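Local coordinates for fiber protein (Human adenovirus 16, PDB 3CNC), which forms the trimeric knob of the adenovirus fiber and probably attaches the virus to host cells by binding the receptor CD46, at residues Ala38-Ile42 with Ser106-Asn110; Ser48-Lys52 with Ser74-Asn78; Leu92-Asn96 with Gly182-Ala186; Asp150-Cys156 with Val170-Arg176. All coordinates share one frame; numbering follows the deposited sequence.

All four contacts lie in one knob domain, a sandwich of antiparallel sheets. Interactions 1 to 3 are buried, 2 and 3 with exposed residues at their margins. Interaction 4, a hairpin with one apolar and one mixed face, is partly buried, and a second subunit reaches it. Interactions 3 and 4 belong to the same four-stranded sheet and meet where Asn175 pairs with Ala186. Interaction 3 is the bulged end of a strand pair. Interactions 1 and 2 touch through Asp50, which binds the backbone of Cys40 and Ile42. Interaction 1 joins two loops by short backbone bonds. Interaction 2 sets a turn against the start of strand 51-60, with one weak bond and a methyl packed against oxygens.

Interaction 1. Residues Ala38-Ile42 with Ser106-Asn110; sequences ANCVI and SLKSN
Cys40 and Leu107 form a single beta bridge between two chain pieces running nearly antiparallel, with their CA atoms 4.3 Å apart. A backbone bond lies to each side of the bridge. Val41 N donates to Ser106 O at 2.7 Å, and Lys108 N donates to Asn39 O at 2.8 Å. Both are close to straight. The side chains add apolar cover. Leu107 CD1 sits over the flat of the Asn39 amide, 3.6 Å from Asn39 CG. The amide is fixed in turn, since Asn39 OD1 accepts from the backbone N of Leu53. Cys40 has SG anti to its backbone N (chi1 -173°), which lays the sulfur against Ser106, 3.9 Å from Ser106 CB. Ser106 OG turns to another partner, the backbone N of Asn91. On the other flank, Lys108 bends at chi2 (-57°) and passes its methylenes across Val41, with Lys108 CE 3.6 Å from Val41 CG2. The ammonium NZ then reaches the carbonyls of Ser105 and Thr102. Strands 51-60 and 85-94 both pack against this contact, and Cys40 also pairs with Asp50 and Cys51. The arrangement is a single beta bridge tying two long loops together in the beta sandwich of the adenovirus knob.

Interaction 2. Residues Ser48-Lys52 with Ser74-Asn78; sequences SPDCK and SEYTN
Thr77 presses its methyl group against Asp50, and this is the tight part of the contact. Thr77 CG2 lies 3.0 Å from Asp50 O and 3.3 Å from Asp50 OD2, lodged between backbone and carboxylate of one residue. Cys51 CB borders the same methyl more loosely. The carboxylate has outside donors as well: Asp50 OD1 accepts from the backbone N of Ile42, and OD2 has a weak bond from Lys43 N. Asp50 CG stands between its backbone N and carbonyl carbon (chi1 66°), and from there the carboxylate reaches these amides as well as the Thr77 methyl. Ser74 gives the one polar link across, a weak bond from Ser74 OG to Asp50 O at 3.5 Å. The same hydroxyl accepts from Thr77 N at 3.2 Å, an ST motif that shapes the turn. Ser74 O takes two donors, Thr77 OG1 at 3.1 Å and Asn78 N at 2.7 Å. The loose side is at Tyr76, which is exposed. Its ring meets Asp50 OD2 by an edge, with CD1 4.0 Å away and the two planes only 10° apart. Asp50 and Cys51 form a classic beta bulge opposite Cys40. The bulge lies where strand 51-60 begins, and the 74-78 turn follows strand 63-72, its antiparallel neighbour. Asp50 pairs with Ala73 and Lys52 with Met71, and Asn78 ties the turn to the loop at Leu206.

Interaction 3. Residues Leu92-Asn96 with Gly182-Ala186; sequences LAFDN and GMAYA
Phe94 O is gripped by two successive amides. Ala184 N binds it at 2.8 Å in the carbonyl plane, while Tyr185 N approaches from above that plane at 3.2 Å. The pair is closed by Phe94 N, which donates to Tyr185 O at 2.9 Å. On one face of the sheet Phe94 and Tyr185 lie next to each other. Phe94 CD1 comes 4.0 Å from Tyr185 CB, and the Phe94 ring turns its edge to the Tyr185 carbonyl. The Tyr185 ring in turn meets Asp95 O in its own plane, at the edge, with CD1 3.4 Å away. Met131 touches both aromatic side chains. On the other face are Ala93 and Ala186. The Met183 chain runs extended from a CG anti to the backbone N (chi1 -170°), bringing SD to 3.6 Å from Ala93 CB. Beyond the strand, Ala184 CB packs 3.4 Å from Asp95 O. The Asp95 carboxylate is used by its own turn, where OD1 accepts from Thr97 N and Gln99 N. Ala184 and Tyr185 opposite Phe94 make a classic beta bulge, here at the end of the antiparallel pairing of strands 85-94 and 185-194 in the four-stranded knob sheet.

Interaction 4. Residues Asp150-Cys156 with Val170-Arg176; sequences DYIYGEC and VTVTLNR
Ile152 and Val172 meet at the apolar centre, with Ile152 CB 3.8 Å from Val172 CB. Along the same face, Ile152 has CG1 anti to its carbonyl carbon (chi1 -70°) and an extended end, and this carries CD1 to 4.1 Å from Leu174 CD1. Farther along, Val170 CG2 touches Cys156 SG at 3.7 Å. The backbones are joined by regular antiparallel bonds. Ile152 and Val172 bond both ways, the shorter being Val172 N to Ile152 O at 2.8 Å. The Gly154 end is less regular: Val170 N sits well above the plane of the Gly154 carbonyl it binds. The opposite face is mixed. Tyr153 lies alongside Thr171, and Tyr151 alongside Thr173, each pair pointing the same way. Thr173 OG1 reaches the edge of the Tyr151 ring, 3.4 Å from CE2. At the polar edge, Tyr151 OH lies over one face of the Arg176 guanidinium, 2.8 Å from NH1. The angle is poor for a hydrogen bond, and the ring and guanidinium planes are 58° apart. Asp150 crosses the aliphatic part of Arg176, with Asp150 OD2 3.1 Å from Arg176 CG. Asp150 OD2 stays 5.5 Å from Arg176 NE, so no salt bridge forms, though the opposite charges may still attract at longer range. Strands 151-159 and 165-174 form a hairpin at one side of the four-stranded sheet. Strand 185-194 flanks 165-174, and Phe211 and Tyr215 of strand 211-216 pack on the apolar face. Phe212 of a second subunit touches Ile152, and Lys159 of that subunit packs on Tyr151 and Tyr153.

Interaction 1. Residues Ala38-Ile42 with Ser106-Asn110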
loop_
_atom_site.group_PDB
_atom_site.type_symbol
_atom_site.label_atom_id
_atom_site.label_comp_id
_atom_site.label_asym_id
_atom_site.label_seq_id
_atom_site.Cartn_x
_atom_site.Cartn_y
_atom_site.Cartn_z
ATOM N N ALA A 38 0.123 -25.961 -5.978
ATOM C CA ALA A 38 1.563 -25.739 -6.089
ATOM C C ALA A 38 1.839 -25.363 -7.541
ATOM O O ALA A 38 1.518 -26.119 -8.466
ATOM C CB ALA A 38 2.333 -27.004 -5.695
ATOM N N ASN A 39 2.429 -24.190 -7.739
ATOM C CA ASN A 39 2.700 -23.684 -9.083
ATOM C C ASN A 39 4.063 -23.007 -9.168
ATOM O O ASN A 39 4.440 -22.485 -10.216
ATOM C CB ASN A 39 1.620 -22.652 -9.447
ATOM C CG ASN A 39 1.601 -21.450 -8.469
ATOM O OD1 ASN A 39 2.383 -21.402 -7.523
ATOM N ND2 ASN A 39 0.702 -20.488 -8.702
ATOM N N CYS A 40 4.813 -23.037 -8.075
ATOM C CA CYS A 40 6.078 -22.330 -8.037
ATOM C C CYS A 40 7.254 -23.130 -7.458
ATOM O O CYS A 40 7.089 -23.895 -6.508
ATOM C CB CYS A 40 5.837 -21.046 -7.234
ATOM S SG CYS A 40 7.154 -19.844 -7.167
ATOM N N VAL A 41 8.442 -22.933 -8.030
ATOM C CA VAL A 41 9.649 -23.620 -7.574
ATOM C C VAL A 41 10.608 -22.682 -6.844
ATOM O O VAL A 41 11.133 -21.729 -7.424
ATOM C CB VAL A 41 10.415 -24.268 -8.748
ATOM C CG1 VAL A 41 11.643 -24.987 -8.224
ATOM C CG2 VAL A 41 9.512 -25.240 -9.491
ATOM N N ILE A 42 10.847 -22.972 -5.573
ATOM C CA ILE A 42 11.731 -22.164 -4.753
ATOM C C ILE A 42 13.088 -22.824 -4.524
ATOM O O ILE A 42 14.085 -22.130 -4.278
ATOM C CB ILE A 42 11.060 -21.846 -3.379
ATOM C CG1 ILE A 42 10.516 -20.423 -3.392
ATOM C CG2 ILE A 42 12.045 -21.986 -2.240
ATOM C CD1 ILE A 42 9.564 -20.150 -4.522
ATOM N N SER A 106 10.522 -18.950 -11.674
ATOM C CA SER A 106 10.228 -19.819 -10.549
ATOM C C SER A 106 8.795 -20.322 -10.700
ATOM O O SER A 106 8.484 -21.426 -10.262
ATOM C CB SER A 106 10.357 -19.062 -9.235
ATOM O OG SER A 106 11.641 -18.494 -9.100
ATOM N N LEU A 107 7.934 -19.506 -11.314
ATOM C CA LEU A 107 6.529 -19.858 -11.544
ATOM C C LEU A 107 6.429 -20.773 -12.767
ATOM O O LEU A 107 6.888 -20.418 -13.851
ATOM C CB LEU A 107 5.696 -18.592 -11.771
ATOM C CG LEU A 107 4.183 -18.737 -11.970
ATOM C CD1 LEU A 107 3.528 -19.319 -10.715
ATOM C CD2 LEU A 107 3.594 -17.367 -12.299
ATOM N N LYS A 108 5.813 -21.940 -12.602
ATOM C CA LYS A 108 5.728 -22.901 -13.699
ATOM C C LYS A 108 4.443 -22.976 -14.499
ATOM O O LYS A 108 4.328 -23.791 -15.407
ATOM C CB LYS A 108 6.093 -24.296 -13.194
ATOM C CG LYS A 108 7.457 -24.351 -12.524
ATOM C CD LYS A 108 8.568 -23.853 -13.451
ATOM C CE LYS A 108 9.933 -23.911 -12.756
ATOM N NZ LYS A 108 11.059 -23.532 -13.668
ATOM N N SER A 109 3.464 -22.149 -14.166
ATOM C CA SER A 109 2.231 -22.122 -14.936
ATOM C C SER A 109 2.001 -20.648 -15.265
ATOM O O SER A 109 2.199 -19.781 -14.408
ATOM C CB SER A 109 1.064 -22.718 -14.137
ATOM O OG SER A 109 1.066 -22.262 -12.802
ATOM N N ASN A 110 1.622 -20.356 -16.506
ATOM C CA ASN A 110 1.410 -18.968 -16.910
ATOM C C ASN A 110 0.223 -18.336 -16.188
ATOM O O ASN A 110 -0.727 -19.018 -15.804
ATOM C CB ASN A 110 1.229 -18.869 -18.437
ATOM C CG ASN A 110 1.248 -17.415 -18.948
ATOM O OD1 ASN A 110 2.104 -16.609 -18.560
ATOM N ND2 ASN A 110 0.306 -17.086 -19.831
#

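Interaction 2. Residues Ser48-Lys52 with Ser74-Asn78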
loop_
_atom_site.group_PDB
_atom_site.type_symbol
_atom_site.label_atom_id
_atom_site.label_comp_id
_atom_site.label_asym_id
_atom_site.label_seq_id
_atom_site.Cartn_x
_atom_site.Cartn_y
_atom_site.Cartn_z
ATOM N N SER A 48 10.086 -29.073 -10.479
ATOM C CA SER A 48 8.708 -29.340 -10.077
ATOM C C SER A 48 8.282 -28.444 -8.913
ATOM O O SER A 48 9.040 -28.225 -7.966
ATOM C CB SER A 48 8.540 -30.804 -9.677
ATOM O OG SER A 48 9.279 -31.081 -8.503
ATOM N N PRO A 49 7.052 -27.917 -8.980
ATOM C CA PRO A 49 6.467 -27.035 -7.964
ATOM C C PRO A 49 6.656 -27.540 -6.550
ATOM O O PRO A 49 6.321 -28.685 -6.249
ATOM C CB PRO A 49 4.995 -26.991 -8.353
ATOM C CG PRO A 49 5.061 -27.030 -9.838
ATOM C CD PRO A 49 6.123 -28.104 -10.107
ATOM N N ASP A 50 7.183 -26.683 -5.683
ATOM C CA ASP A 50 7.381 -27.057 -4.289
ATOM C C ASP A 50 6.719 -26.047 -3.341
ATOM O O ASP A 50 6.953 -26.061 -2.133
ATOM C CB ASP A 50 8.876 -27.206 -3.985
ATOM C CG ASP A 50 9.626 -25.901 -4.075
ATOM O OD1 ASP A 50 9.178 -25.001 -4.820
ATOM O OD2 ASP A 50 10.676 -25.783 -3.409
ATOM N N CYS A 51 5.895 -25.166 -3.902
ATOM C CA CYS A 51 5.162 -24.174 -3.110
ATOM C C CYS A 51 4.087 -23.463 -3.938
ATOM O O CYS A 51 4.093 -23.511 -5.173
ATOM C CB CYS A 51 6.110 -23.149 -2.482
ATOM S SG CYS A 51 6.934 -22.077 -3.646
ATOM N N LYS A 52 3.155 -22.817 -3.243
ATOM C CA LYS A 52 2.051 -22.116 -3.889
ATOM C C LYS A 52 2.266 -20.607 -3.897
ATOM O O LYS A 52 2.389 -19.984 -2.845
ATOM C CB LYS A 52 0.744 -22.447 -3.173
ATOM C CG LYS A 52 0.432 -23.925 -3.141
ATOM C CD LYS A 52 -0.602 -24.247 -2.076
ATOM C CE LYS A 52 -0.929 -25.740 -2.059
ATOM N NZ LYS A 52 -1.823 -26.102 -0.917
ATOM N N SER A 74 6.003 -28.400 0.518
ATOM C CA SER A 74 6.962 -29.495 0.526
ATOM C C SER A 74 7.789 -29.463 1.797
ATOM O O SER A 74 7.939 -28.412 2.437
ATOM C CB SER A 74 7.902 -29.413 -0.684
ATOM O OG SER A 74 8.899 -28.423 -0.498
ATOM N N GLU A 75 8.332 -30.621 2.154
ATOM C CA GLU A 75 9.156 -30.737 3.349
ATOM C C GLU A 75 10.319 -29.741 3.293
ATOM O O GLU A 75 10.727 -29.183 4.318
ATOM C CB GLU A 75 9.679 -32.169 3.475
ATOM C CG GLU A 75 10.348 -32.470 4.800
ATOM C CD GLU A 75 10.465 -33.958 5.061
ATOM O OE1 GLU A 75 11.017 -34.330 6.116
ATOM O OE2 GLU A 75 9.999 -34.754 4.214
ATOM N N TYR A 76 10.844 -29.503 2.095
ATOM C CA TYR A 76 11.942 -28.557 1.955
ATOM C C TYR A 76 11.516 -27.140 2.323
ATOM O O TYR A 76 12.120 -26.517 3.202
ATOM C CB TYR A 76 12.501 -28.553 0.528
ATOM C CG TYR A 76 13.563 -27.491 0.335
ATOM C CD1 TYR A 76 13.321 -26.371 -0.457
ATOM C CD2 TYR A 76 14.794 -27.579 0.991
ATOM C CE1 TYR A 76 14.275 -25.364 -0.592
ATOM C CE2 TYR A 76 15.753 -26.578 0.864
ATOM C CZ TYR A 76 15.486 -25.474 0.071
ATOM O OH TYR A 76 16.428 -24.481 -0.067
ATOM N N THR A 77 10.484 -26.630 1.649
ATOM C CA THR A 77 10.013 -25.277 1.923
ATOM C C THR A 77 9.502 -25.171 3.351
ATOM O O THR A 77 9.759 -24.178 4.035
ATOM C CB THR A 77 8.855 -24.826 0.967
ATOM O OG1 THR A 77 7.656 -25.565 1.260
ATOM C CG2 THR A 77 9.246 -25.035 -0.492
ATOM N N ASN A 78 8.802 -26.203 3.811
ATOM C CA ASN A 78 8.241 -26.162 5.154
ATOM C C ASN A 78 9.242 -26.443 6.267
ATOM O O ASN A 78 8.880 -26.592 7.429
ATOM C CB ASN A 78 7.026 -27.089 5.230
ATOM C CG ASN A 78 5.921 -26.663 4.257
ATOM O OD1 ASN A 78 5.761 -25.474 3.972
ATOM N ND2 ASN A 78 5.160 -27.628 3.751
#

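Interaction 3. Residues Leu92-Asn96 with Gly182-Ala186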
loop_
_atom_site.group_PDB
_atom_site.type_symbol
_atom_site.label_atom_id
_atom_site.label_comp_id
_atom_site.label_asym_id
_atom_site.label_seq_id
_atom_site.Cartn_x
_atom_site.Cartn_y
_atom_site.Cartn_z
ATOM N N LEU A 92 10.596 -13.891 -11.925
ATOM C CA LEU A 92 9.613 -13.937 -13.004
ATOM C C LEU A 92 10.159 -13.271 -14.268
ATOM O O LEU A 92 10.600 -12.111 -14.238
ATOM C CB LEU A 92 8.329 -13.232 -12.562
ATOM C CG LEU A 92 7.223 -14.013 -11.841
ATOM C CD1 LEU A 92 7.794 -14.964 -10.827
ATOM C CD2 LEU A 92 6.270 -13.020 -11.188
ATOM N N ALA A 93 10.140 -14.010 -15.373
ATOM C CA ALA A 93 10.619 -13.490 -16.648
ATOM C C ALA A 93 9.491 -13.599 -17.669
ATOM O O ALA A 93 8.868 -14.651 -17.806
ATOM C CB ALA A 93 11.848 -14.277 -17.111
ATOM N N PHE A 94 9.228 -12.509 -18.382
ATOM C CA PHE A 94 8.146 -12.496 -19.363
ATOM C C PHE A 94 8.672 -12.197 -20.768
ATOM O O PHE A 94 9.706 -11.556 -20.923
ATOM C CB PHE A 94 7.087 -11.435 -18.983
ATOM C CG PHE A 94 6.704 -11.423 -17.516
ATOM C CD1 PHE A 94 7.576 -10.928 -16.550
ATOM C CD2 PHE A 94 5.463 -11.894 -17.102
ATOM C CE1 PHE A 94 7.214 -10.904 -15.189
ATOM C CE2 PHE A 94 5.092 -11.874 -15.741
ATOM C CZ PHE A 94 5.969 -11.380 -14.788
ATOM N N ASP A 95 7.957 -12.653 -21.790
ATOM C CA ASP A 95 8.371 -12.390 -23.166
ATOM C C ASP A 95 7.804 -11.028 -23.608
ATOM O O ASP A 95 7.260 -10.288 -22.791
ATOM C CB ASP A 95 7.887 -13.502 -24.103
ATOM C CG ASP A 95 6.378 -13.613 -24.148
ATOM O OD1 ASP A 95 5.692 -12.765 -23.542
ATOM O OD2 ASP A 95 5.869 -14.551 -24.794
ATOM N N ASN A 96 7.920 -10.701 -24.891
ATOM C CA ASN A 96 7.430 -9.416 -25.386
ATOM C C ASN A 96 5.923 -9.196 -25.301
ATOM O O ASN A 96 5.449 -8.092 -25.568
ATOM C CB ASN A 96 7.905 -9.179 -26.823
ATOM C CG ASN A 96 7.458 -10.267 -27.776
ATOM O OD1 ASN A 96 7.919 -10.330 -28.912
ATOM N ND2 ASN A 96 6.551 -11.126 -27.322
ATOM N N GLY A 182 14.697 -14.068 -25.764
ATOM C CA GLY A 182 13.266 -13.827 -25.876
ATOM C C GLY A 182 12.610 -13.115 -24.710
ATOM O O GLY A 182 11.401 -12.910 -24.706
ATOM N N MET A 183 13.409 -12.724 -23.729
ATOM C CA MET A 183 12.907 -12.063 -22.530
ATOM C C MET A 183 12.744 -10.561 -22.714
ATOM O O MET A 183 13.644 -9.902 -23.215
ATOM C CB MET A 183 13.865 -12.341 -21.378
ATOM C CG MET A 183 13.361 -11.921 -20.030
ATOM S SD MET A 183 14.496 -12.539 -18.801
ATOM C CE MET A 183 14.355 -11.315 -17.492
ATOM N N ALA A 184 11.597 -10.027 -22.295
ATOM C CA ALA A 184 11.310 -8.599 -22.423
ATOM C C ALA A 184 11.093 -7.896 -21.082
ATOM O O ALA A 184 11.309 -6.683 -20.967
ATOM C CB ALA A 184 10.086 -8.399 -23.314
ATOM N N TYR A 185 10.667 -8.645 -20.066
ATOM C CA TYR A 185 10.425 -8.053 -18.752
ATOM C C TYR A 185 10.835 -8.963 -17.626
ATOM O O TYR A 185 10.891 -10.179 -17.793
ATOM C CB TYR A 185 8.948 -7.716 -18.579
ATOM C CG TYR A 185 8.393 -6.920 -19.722
ATOM C CD1 TYR A 185 7.829 -7.556 -20.825
ATOM C CD2 TYR A 185 8.493 -5.529 -19.734
ATOM C CE1 TYR A 185 7.381 -6.826 -21.917
ATOM C CE2 TYR A 185 8.051 -4.786 -20.825
ATOM C CZ TYR A 185 7.497 -5.440 -21.911
ATOM O OH TYR A 185 7.065 -4.710 -22.991
ATOM N N ALA A 186 11.107 -8.367 -16.471
ATOM C CA ALA A 186 11.496 -9.135 -15.304
ATOM C C ALA A 186 10.863 -8.565 -14.053
ATOM O O ALA A 186 10.698 -7.349 -13.923
ATOM C CB ALA A 186 13.031 -9.152 -15.147
#

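Interaction 4. Residues Asp150-Cys156 with Val170-Arg176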
loop_
_atom_site.group_PDB
_atom_site.type_symbol
_atom_site.label_atom_id
_atom_site.label_comp_id
_atom_site.label_asym_id
_atom_site.label_seq_id
_atom_site.Cartn_x
_atom_site.Cartn_y
_atom_site.Cartn_z
ATOM N N ASP A 150 15.183 0.591 -9.848
ATOM C CA ASP A 150 14.486 -0.635 -10.210
ATOM C C ASP A 150 14.077 -1.461 -9.004
ATOM O O ASP A 150 13.581 -2.574 -9.162
ATOM C CB ASP A 150 15.354 -1.484 -11.139
ATOM C CG ASP A 150 15.456 -0.899 -12.544
ATOM O OD1 ASP A 150 14.935 0.215 -12.778
ATOM O OD2 ASP A 150 16.059 -1.558 -13.420
ATOM N N TYR A 151 14.258 -0.914 -7.803
ATOM C CA TYR A 151 13.921 -1.652 -6.590
ATOM C C TYR A 151 12.815 -1.087 -5.706
ATOM O O TYR A 151 12.709 0.128 -5.501
ATOM C CB TYR A 151 15.154 -1.806 -5.691
ATOM C CG TYR A 151 16.332 -2.516 -6.298
ATOM C CD1 TYR A 151 17.455 -1.803 -6.724
ATOM C CD2 TYR A 151 16.352 -3.908 -6.402
ATOM C CE1 TYR A 151 18.576 -2.460 -7.237
ATOM C CE2 TYR A 151 17.464 -4.578 -6.910
ATOM C CZ TYR A 151 18.574 -3.849 -7.323
ATOM O OH TYR A 151 19.684 -4.513 -7.792
ATOM N N ILE A 152 12.011 -1.992 -5.156
ATOM C CA ILE A 152 10.954 -1.630 -4.228
ATOM C C ILE A 152 11.289 -2.421 -2.966
ATOM O O ILE A 152 11.544 -3.629 -3.041
ATOM C CB ILE A 152 9.546 -2.083 -4.723
ATOM C CG1 ILE A 152 9.102 -1.267 -5.939
ATOM C CG2 ILE A 152 8.537 -1.932 -3.609
ATOM C CD1 ILE A 152 7.849 -1.824 -6.632
ATOM N N TYR A 153 11.319 -1.749 -1.820
ATOM C CA TYR A 153 11.586 -2.421 -0.559
ATOM C C TYR A 153 10.349 -2.293 0.324
ATOM O O TYR A 153 9.619 -1.301 0.252
ATOM C CB TYR A 153 12.802 -1.818 0.150
ATOM C CG TYR A 153 14.022 -1.723 -0.732
ATOM C CD1 TYR A 153 14.253 -0.585 -1.508
ATOM C CD2 TYR A 153 14.927 -2.785 -0.829
ATOM C CE1 TYR A 153 15.351 -0.505 -2.363
ATOM C CE2 TYR A 153 16.036 -2.715 -1.682
ATOM C CZ TYR A 153 16.238 -1.569 -2.445
ATOM O OH TYR A 153 17.318 -1.474 -3.288
ATOM N N GLY A 154 10.105 -3.305 1.150
ATOM C CA GLY A 154 8.946 -3.273 2.018
ATOM C C GLY A 154 9.027 -4.364 3.060
ATOM O O GLY A 154 10.123 -4.820 3.401
ATOM N N GLU A 155 7.875 -4.813 3.548
ATOM C CA GLU A 155 7.884 -5.836 4.576
ATOM C C GLU A 155 6.579 -6.614 4.768
ATOM O O GLU A 155 5.485 -6.085 4.560
ATOM C CB GLU A 155 8.269 -5.171 5.892
ATOM C CG GLU A 155 8.948 -6.072 6.871
ATOM C CD GLU A 155 9.678 -5.280 7.924
ATOM O OE1 GLU A 155 9.008 -4.702 8.811
ATOM O OE2 GLU A 155 10.927 -5.223 7.848
ATOM N N CYS A 156 6.711 -7.883 5.146
ATOM C CA CYS A 156 5.552 -8.720 5.441
ATOM C C CYS A 156 5.925 -9.599 6.634
ATOM O O CYS A 156 6.942 -9.340 7.291
ATOM C CB CYS A 156 5.100 -9.551 4.219
ATOM S SG CYS A 156 6.221 -10.779 3.565
ATOM N N VAL A 170 11.245 -7.618 2.278
ATOM C CA VAL A 170 10.898 -7.911 0.900
ATOM C C VAL A 170 11.559 -6.971 -0.089
ATOM O O VAL A 170 11.553 -5.757 0.108
ATOM C CB VAL A 170 9.384 -7.781 0.703
ATOM C CG1 VAL A 170 9.017 -8.115 -0.730
ATOM C CG2 VAL A 170 8.657 -8.670 1.698
ATOM N N THR A 171 12.120 -7.529 -1.157
ATOM C CA THR A 171 12.752 -6.709 -2.187
ATOM C C THR A 171 12.162 -7.097 -3.520
ATOM O O THR A 171 12.127 -8.275 -3.857
ATOM C CB THR A 171 14.266 -6.936 -2.302
ATOM O OG1 THR A 171 14.889 -6.681 -1.045
ATOM C CG2 THR A 171 14.858 -5.987 -3.341
ATOM N N VAL A 172 11.684 -6.112 -4.271
ATOM C CA VAL A 172 11.125 -6.392 -5.577
ATOM C C VAL A 172 12.049 -5.761 -6.595
ATOM O O VAL A 172 12.426 -4.604 -6.458
ATOM C CB VAL A 172 9.718 -5.784 -5.752
ATOM C CG1 VAL A 172 9.106 -6.269 -7.043
ATOM C CG2 VAL A 172 8.843 -6.150 -4.585
ATOM N N THR A 173 12.441 -6.526 -7.603
ATOM C CA THR A 173 13.302 -5.988 -8.639
ATOM C C THR A 173 12.499 -5.961 -9.929
ATOM O O THR A 173 11.906 -6.968 -10.309
ATOM C CB THR A 173 14.556 -6.852 -8.851
ATOM O OG1 THR A 173 15.209 -7.066 -7.593
ATOM C CG2 THR A 173 15.525 -6.144 -9.807
ATOM N N LEU A 174 12.464 -4.809 -10.593
ATOM C CA LEU A 174 11.717 -4.694 -11.844
ATOM C C LEU A 174 12.683 -4.504 -13.026
ATOM O O LEU A 174 13.553 -3.637 -12.977
ATOM C CB LEU A 174 10.736 -3.516 -11.768
ATOM C CG LEU A 174 9.741 -3.480 -10.591
ATOM C CD1 LEU A 174 8.962 -2.180 -10.598
ATOM C CD2 LEU A 174 8.787 -4.649 -10.676
ATOM N N ASN A 175 12.526 -5.325 -14.062
ATOM C CA ASN A 175 13.352 -5.247 -15.262
ATOM C C ASN A 175 14.797 -4.835 -15.062
ATOM O O ASN A 175 15.207 -3.850 -15.671
ATOM C CB ASN A 175 12.827 -4.204 -16.250
ATOM C CG ASN A 175 11.397 -4.388 -16.612
ATOM O OD1 ASN A 175 10.924 -5.508 -16.770
ATOM N ND2 ASN A 175 10.695 -3.273 -16.791
ATOM N N ARG A 176 15.608 -5.500 -14.264
ATOM C CA ARG A 176 16.955 -4.947 -14.213
ATOM C C ARG A 176 17.931 -5.739 -15.070
ATOM O O ARG A 176 18.868 -5.179 -15.646
ATOM C CB ARG A 176 17.469 -4.836 -12.784
ATOM C CG ARG A 176 18.303 -3.588 -12.612
ATOM C CD ARG A 176 19.041 -3.535 -11.298
ATOM N NE ARG A 176 20.091 -4.536 -11.230
ATOM C CZ ARG A 176 21.169 -4.416 -10.469
ATOM N NH1 ARG A 176 21.331 -3.334 -9.723
ATOM N NH2 ARG A 176 22.079 -5.377 -10.450
#